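Local atomic coordinates of halocarboxylic acid dehalogenase DehI (Pseudomonas putida, PDB entry 3BJX), a protein that probably hydrolyses the carbon-halogen bond of 2-haloacids, as a group I haloacid dehalogenase with a fold built of helices and loops, without strands. Residues S91-I95 with T288-H293; L66-S71 with A254-E260. All coordinates share one frame; numbering follows the deposited sequence.

Interaction 1: S91-I95 with T288-H293; sequences SLLNI and TISIIH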
# COMPACT_ATOMS: atom_id res chain seq x y z
N SER A 91 5.27 -14.25 -13.02
CA SER A 91 3.84 -14.04 -12.71
C SER A 91 2.97 -15.29 -12.72
O SER A 91 1.84 -15.29 -12.18
CB SER A 91 3.22 -13.04 -13.66
OG SER A 91 3.97 -11.85 -13.66
N LEU A 92 3.45 -16.36 -13.33
CA LEU A 92 2.61 -17.55 -13.44
C LEU A 92 2.36 -18.21 -12.08
O LEU A 92 3.27 -18.39 -11.28
CB LEU A 92 3.19 -18.56 -14.43
CG LEU A 92 3.24 -18.29 -15.94
CD1 LEU A 92 4.05 -19.43 -16.52
CD2 LEU A 92 1.89 -18.22 -16.62
N LEU A 93 1.10 -18.54 -11.82
CA LEU A 93 0.72 -19.30 -10.64
C LEU A 93 0.75 -20.79 -10.92
O LEU A 93 0.22 -21.28 -11.93
CB LEU A 93 -0.66 -18.88 -10.16
CG LEU A 93 -0.82 -17.48 -9.59
CD1 LEU A 93 -2.30 -17.09 -9.56
CD2 LEU A 93 -0.20 -17.37 -8.19
N ASN A 94 1.37 -21.53 -10.02
CA ASN A 94 1.44 -22.98 -10.15
C ASN A 94 0.18 -23.57 -9.56
O ASN A 94 0.17 -24.01 -8.41
CB ASN A 94 2.66 -23.49 -9.39
CG ASN A 94 3.16 -24.79 -9.93
OD1 ASN A 94 3.16 -25.01 -11.15
ND2 ASN A 94 3.62 -25.67 -9.04
N ILE A 95 -0.90 -23.56 -10.35
CA ILE A 95 -2.22 -23.92 -9.83
C ILE A 95 -2.73 -25.26 -10.36
O ILE A 95 -2.85 -26.19 -9.57
CB ILE A 95 -3.25 -22.74 -9.98
CG1 ILE A 95 -2.97 -21.69 -8.91
CG2 ILE A 95 -4.68 -23.21 -9.85
CD1 ILE A 95 -3.65 -20.38 -9.18
N THR A 288 -0.71 -7.58 -12.72
CA THR A 288 0.21 -8.36 -13.54
C THR A 288 -0.11 -9.87 -13.44
O THR A 288 -0.21 -10.57 -14.46
CB THR A 288 1.74 -8.09 -13.23
OG1 THR A 288 2.09 -6.74 -13.59
CG2 THR A 288 2.62 -9.02 -14.08
N ILE A 289 -0.29 -10.36 -12.22
CA ILE A 289 -0.65 -11.76 -11.99
C ILE A 289 -2.03 -12.16 -12.51
O ILE A 289 -2.18 -13.23 -13.11
CB ILE A 289 -0.55 -12.14 -10.48
CG1 ILE A 289 0.89 -11.99 -9.98
CG2 ILE A 289 -1.04 -13.55 -10.23
CD1 ILE A 289 0.96 -11.83 -8.47
N SER A 290 -3.06 -11.34 -12.23
CA SER A 290 -4.45 -11.71 -12.51
C SER A 290 -4.68 -11.91 -14.02
O SER A 290 -5.41 -12.84 -14.44
CB SER A 290 -5.40 -10.62 -12.00
OG SER A 290 -5.49 -10.58 -10.59
N ILE A 291 -4.09 -11.01 -14.81
CA ILE A 291 -4.28 -10.95 -16.26
C ILE A 291 -3.46 -12.02 -16.97
O ILE A 291 -3.93 -12.62 -17.93
CB ILE A 291 -4.01 -9.51 -16.84
CG1 ILE A 291 -4.96 -8.49 -16.17
CG2 ILE A 291 -4.12 -9.46 -18.35
CD1 ILE A 291 -6.42 -8.69 -16.42
N ILE A 292 -2.25 -12.26 -16.49
CA ILE A 292 -1.48 -13.39 -16.98
C ILE A 292 -2.20 -14.69 -16.64
O ILE A 292 -2.22 -15.60 -17.46
CB ILE A 292 -0.00 -13.38 -16.47
CG1 ILE A 292 0.81 -12.35 -17.27
CG2 ILE A 292 0.65 -14.77 -16.59
CD1 ILE A 292 2.19 -12.19 -16.80
N HIS A 293 -2.81 -14.77 -15.45
CA HIS A 293 -3.65 -15.92 -15.12
C HIS A 293 -4.79 -16.15 -16.09
O HIS A 293 -4.97 -17.26 -16.56
CB HIS A 293 -4.21 -15.89 -13.70
CG HIS A 293 -4.76 -17.21 -13.27
ND1 HIS A 293 -3.98 -18.35 -13.20
CD2 HIS A 293 -6.01 -17.58 -12.90
CE1 HIS A 293 -4.73 -19.36 -12.80
NE2 HIS A 293 -5.96 -18.92 -12.62
O HOH W 1 -0.52 -15.42 -13.37
O HOH W 2 -1.18 -18.02 -13.58

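Interaction 2: L66-S71 with A254-E260; sequences LAWRRS and AGVQRSE. With SO4 (sulfate ion), chain G.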
# COMPACT_ATOMS: atom_id res chain seq x y z
N LEU A 66 8.22 15.50 -14.51
CA LEU A 66 9.59 15.46 -14.01
C LEU A 66 10.03 14.03 -13.75
O LEU A 66 11.03 13.60 -14.30
CB LEU A 66 9.73 16.31 -12.75
CG LEU A 66 11.06 16.19 -11.99
CD1 LEU A 66 12.18 17.00 -12.64
CD2 LEU A 66 10.85 16.60 -10.54
N ALA A 67 9.26 13.30 -12.93
CA ALA A 67 9.50 11.89 -12.66
C ALA A 67 9.70 11.05 -13.92
O ALA A 67 10.64 10.25 -14.01
CB ALA A 67 8.39 11.31 -11.82
N TRP A 68 8.85 11.22 -14.92
CA TRP A 68 9.05 10.49 -16.17
C TRP A 68 10.34 10.88 -16.93
O TRP A 68 11.03 10.01 -17.47
CB TRP A 68 7.83 10.64 -17.09
CG TRP A 68 8.07 10.05 -18.43
CD1 TRP A 68 8.16 10.71 -19.61
CD2 TRP A 68 8.29 8.66 -18.72
NE1 TRP A 68 8.42 9.82 -20.63
CE2 TRP A 68 8.50 8.55 -20.10
CE3 TRP A 68 8.33 7.49 -17.94
CZ2 TRP A 68 8.72 7.34 -20.72
CZ3 TRP A 68 8.56 6.29 -18.57
CH2 TRP A 68 8.75 6.23 -19.94
N ARG A 69 10.64 12.18 -16.96
CA ARG A 69 11.82 12.71 -17.64
C ARG A 69 13.12 12.10 -17.09
O ARG A 69 14.10 11.92 -17.82
CB ARG A 69 11.83 14.24 -17.48
CG ARG A 69 13.04 14.99 -18.03
CD ARG A 69 12.94 16.49 -17.74
NE ARG A 69 11.58 16.98 -17.95
CZ ARG A 69 10.88 17.70 -17.08
NH1 ARG A 69 11.40 18.09 -15.92
NH2 ARG A 69 9.64 18.06 -17.39
N ARG A 70 13.12 11.76 -15.81
CA ARG A 70 14.30 11.26 -15.14
C ARG A 70 14.43 9.72 -15.21
O ARG A 70 15.50 9.17 -14.95
CB ARG A 70 14.31 11.75 -13.70
CG ARG A 70 13.94 13.22 -13.57
CD ARG A 70 15.16 14.11 -13.69
NE ARG A 70 15.84 14.09 -12.41
CZ ARG A 70 15.99 15.12 -11.60
NH1 ARG A 70 15.56 16.34 -11.92
NH2 ARG A 70 16.60 14.92 -10.45
N SER A 71 13.35 9.04 -15.61
CA SER A 71 13.29 7.59 -15.67
C SER A 71 13.24 7.05 -17.10
O SER A 71 13.49 5.88 -17.33
CB SER A 71 12.05 7.09 -14.90
OG SER A 71 11.92 7.74 -13.65
N ALA A 254 16.90 6.64 -12.31
CA ALA A 254 15.48 6.65 -12.53
C ALA A 254 14.87 7.27 -11.30
O ALA A 254 15.54 7.43 -10.26
CB ALA A 254 14.98 5.24 -12.75
N GLY A 255 13.60 7.64 -11.39
CA GLY A 255 12.88 8.22 -10.26
C GLY A 255 13.37 9.60 -9.89
O GLY A 255 14.16 10.20 -10.61
N VAL A 256 12.86 10.11 -8.76
CA VAL A 256 13.28 11.40 -8.19
C VAL A 256 13.13 11.35 -6.67
O VAL A 256 12.09 10.94 -6.14
CB VAL A 256 12.59 12.66 -8.90
CG1 VAL A 256 11.10 12.50 -9.10
CG2 VAL A 256 12.90 13.97 -8.19
N GLN A 257 14.22 11.70 -5.97
CA GLN A 257 14.29 11.56 -4.51
C GLN A 257 13.37 12.59 -3.87
O GLN A 257 13.17 13.67 -4.43
CB GLN A 257 15.73 11.74 -4.02
CG GLN A 257 16.77 10.85 -4.72
CD GLN A 257 17.05 9.53 -3.99
OE1 GLN A 257 17.43 9.53 -2.81
NE2 GLN A 257 16.88 8.40 -4.70
N ARG A 258 12.82 12.26 -2.70
CA ARG A 258 11.85 13.12 -2.01
C ARG A 258 12.44 14.46 -1.56
O ARG A 258 11.71 15.45 -1.47
CB ARG A 258 11.22 12.39 -0.83
CG ARG A 258 10.55 13.28 0.20
CD ARG A 258 9.78 12.47 1.24
NE ARG A 258 10.61 11.51 1.98
CZ ARG A 258 11.44 11.83 2.96
NH1 ARG A 258 11.61 13.11 3.34
NH2 ARG A 258 12.14 10.87 3.57
N SER A 259 13.74 14.47 -1.26
CA SER A 259 14.43 15.70 -0.93
C SER A 259 14.36 16.73 -2.07
O SER A 259 14.26 17.94 -1.84
CB SER A 259 15.89 15.42 -0.52
OG SER A 259 16.56 14.62 -1.48
N GLU A 260 14.39 16.25 -3.31
CA GLU A 260 14.40 17.14 -4.46
C GLU A 260 13.02 17.71 -4.83
O GLU A 260 12.91 18.52 -5.75
CB GLU A 260 15.01 16.44 -5.66
CG GLU A 260 15.46 17.38 -6.74
CD GLU A 260 15.98 16.66 -7.96
OE1 GLU A 260 16.61 15.58 -7.79
OE2 GLU A 260 15.77 17.17 -9.09
S SO4 G . 15.44 18.48 -14.93
O1 SO4 G . 14.23 18.92 -15.62
O2 SO4 G . 16.63 19.00 -15.61
O3 SO4 G . 15.41 18.95 -13.54
O4 SO4 G . 15.48 17.02 -14.95
O HOH W 3 16.40 12.14 -10.44

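Interaction 1: S91-I95 with T288-H293
S91 sets its CB against the methyl end of I292: CB and I292 CD1 are 3.4 Å apart, tighter than carbons usually pack. Its OG lies alongside T288 CG2, also close at 3.2 Å, but the hydroxyl spends its hydrogen bonding on the carbonyl of L87, back in helix 78-90, so its side chain meets helix 267-299 by van der Waals contact. T288 presents its methyl here because CG2 stands anti to the backbone N, while OG1 turns back to the carbonyl of I284.

The two leucines meet isoleucine branches crosswise. L92 starts out away from the helix, yet its CD2 swings back to I292 CG2 at 3.7 Å, the two side chains at about a right angle. The first bond of L93's side chain aims at the helix, and CD1 lies against I289 CG2 at 3.8 Å, again nearly perpendicular. That same CD1 sits over one face of the H293 ring. I95 brings its CD1 to H293 CE1 obliquely, 3.9 Å off.

Two waters fill the polar seam between loop and helix. One donates to both S91 O and I289 O, bridging two backbone carbonyls. The other accepts from L93 N at 2.9 Å and meets H293 ND1, in the ring plane, at 2.8 Å. With CG anti to its backbone N (chi1 -165°), H293 reaches out to this water, a bond likely to limit the ring's rotation.

Helix 230-248 flanks L93 and I289 through K235, and A304 of helix 301-305 touches L92 and I292. The backbone closes an inverse gamma turn centred on N94. This is a loop leaving helix 78-90 and docked on the long helix 267-299 through apolar branches and bridging waters, within an all-helical fold.

Interaction 2: L66-S71 with A254-E260
R70 and E260 form the charged part of this contact. The side chains come from opposite directions, and the guanidinium and carboxylate planes lie 34° apart, so the pairing is skewed. R70 NH1 donates to E260 OE2 at 3.0 Å, on the syn side of that oxygen, while NH2 makes two weak bonds, to OE2 and, at 2.7 Å, to OE1. Bends at chi2 (-88°) and chi3 fold the arginine round to this carboxylate. NH1 also donates to sulfate O4, and R69 NH1 to sulfate O1 at 3.0 Å, so neighbouring arginines grip an anion that probably came from the crystallisation liquor. Cut back to alanine, R70 would lose its guanidinium, which is likely to leave the E260 carboxylate without its cationic mate and the sulfate held more loosely.

The neutral polar bonds centre on S71 and G255. G255 N donates to S71 OG at 2.8 Å in a fairly straight bond, and OG donates in turn to A67 O one turn back, 25° out of the carbonyl plane. The serine is thus donor and acceptor at once, anchored to its helix while holding the loop. A water accepts from R70 NH2 and donates to G255 O, and A254 CA makes a CH...O contact with R70 O at 3.5 Å.

Apolar contact falls to V256, which splits its methyls: CG1 rests on A67 CB at 4.0 Å, and CG2 meets L66 CD2 at 4.1 Å, the side chains crossing at about a right angle. L139 of helix 112-143 packs on both A67 and S71.

Together these interactions fasten segment 66-71 of helix 63-71 to the loop between helices 230-248 and 267-299, with a surface salt bridge at one side and the S71 hydroxyl bonded to the loop amide of G255 at the other.

From the N terminus, helix 63-71 comes first and supplies one half of interaction 2; the loop 91-95, after helix 78-90, follows with its half of interaction 1. The chain then runs through the helices from 101-107 to 230-248 before 254-260 returns to 66-71, closing a loop with 182 residues between its segments. Helix 267-299 next brings 288-293 back to 91-95, closing a second with 192 between. The two loops therefore cross rather than nest. Their centres lie 30 Å apart, on opposite sides of the chain's centre, and their nearest atoms about 15 Å apart. Both tie early parts of the chain to its C-terminal third.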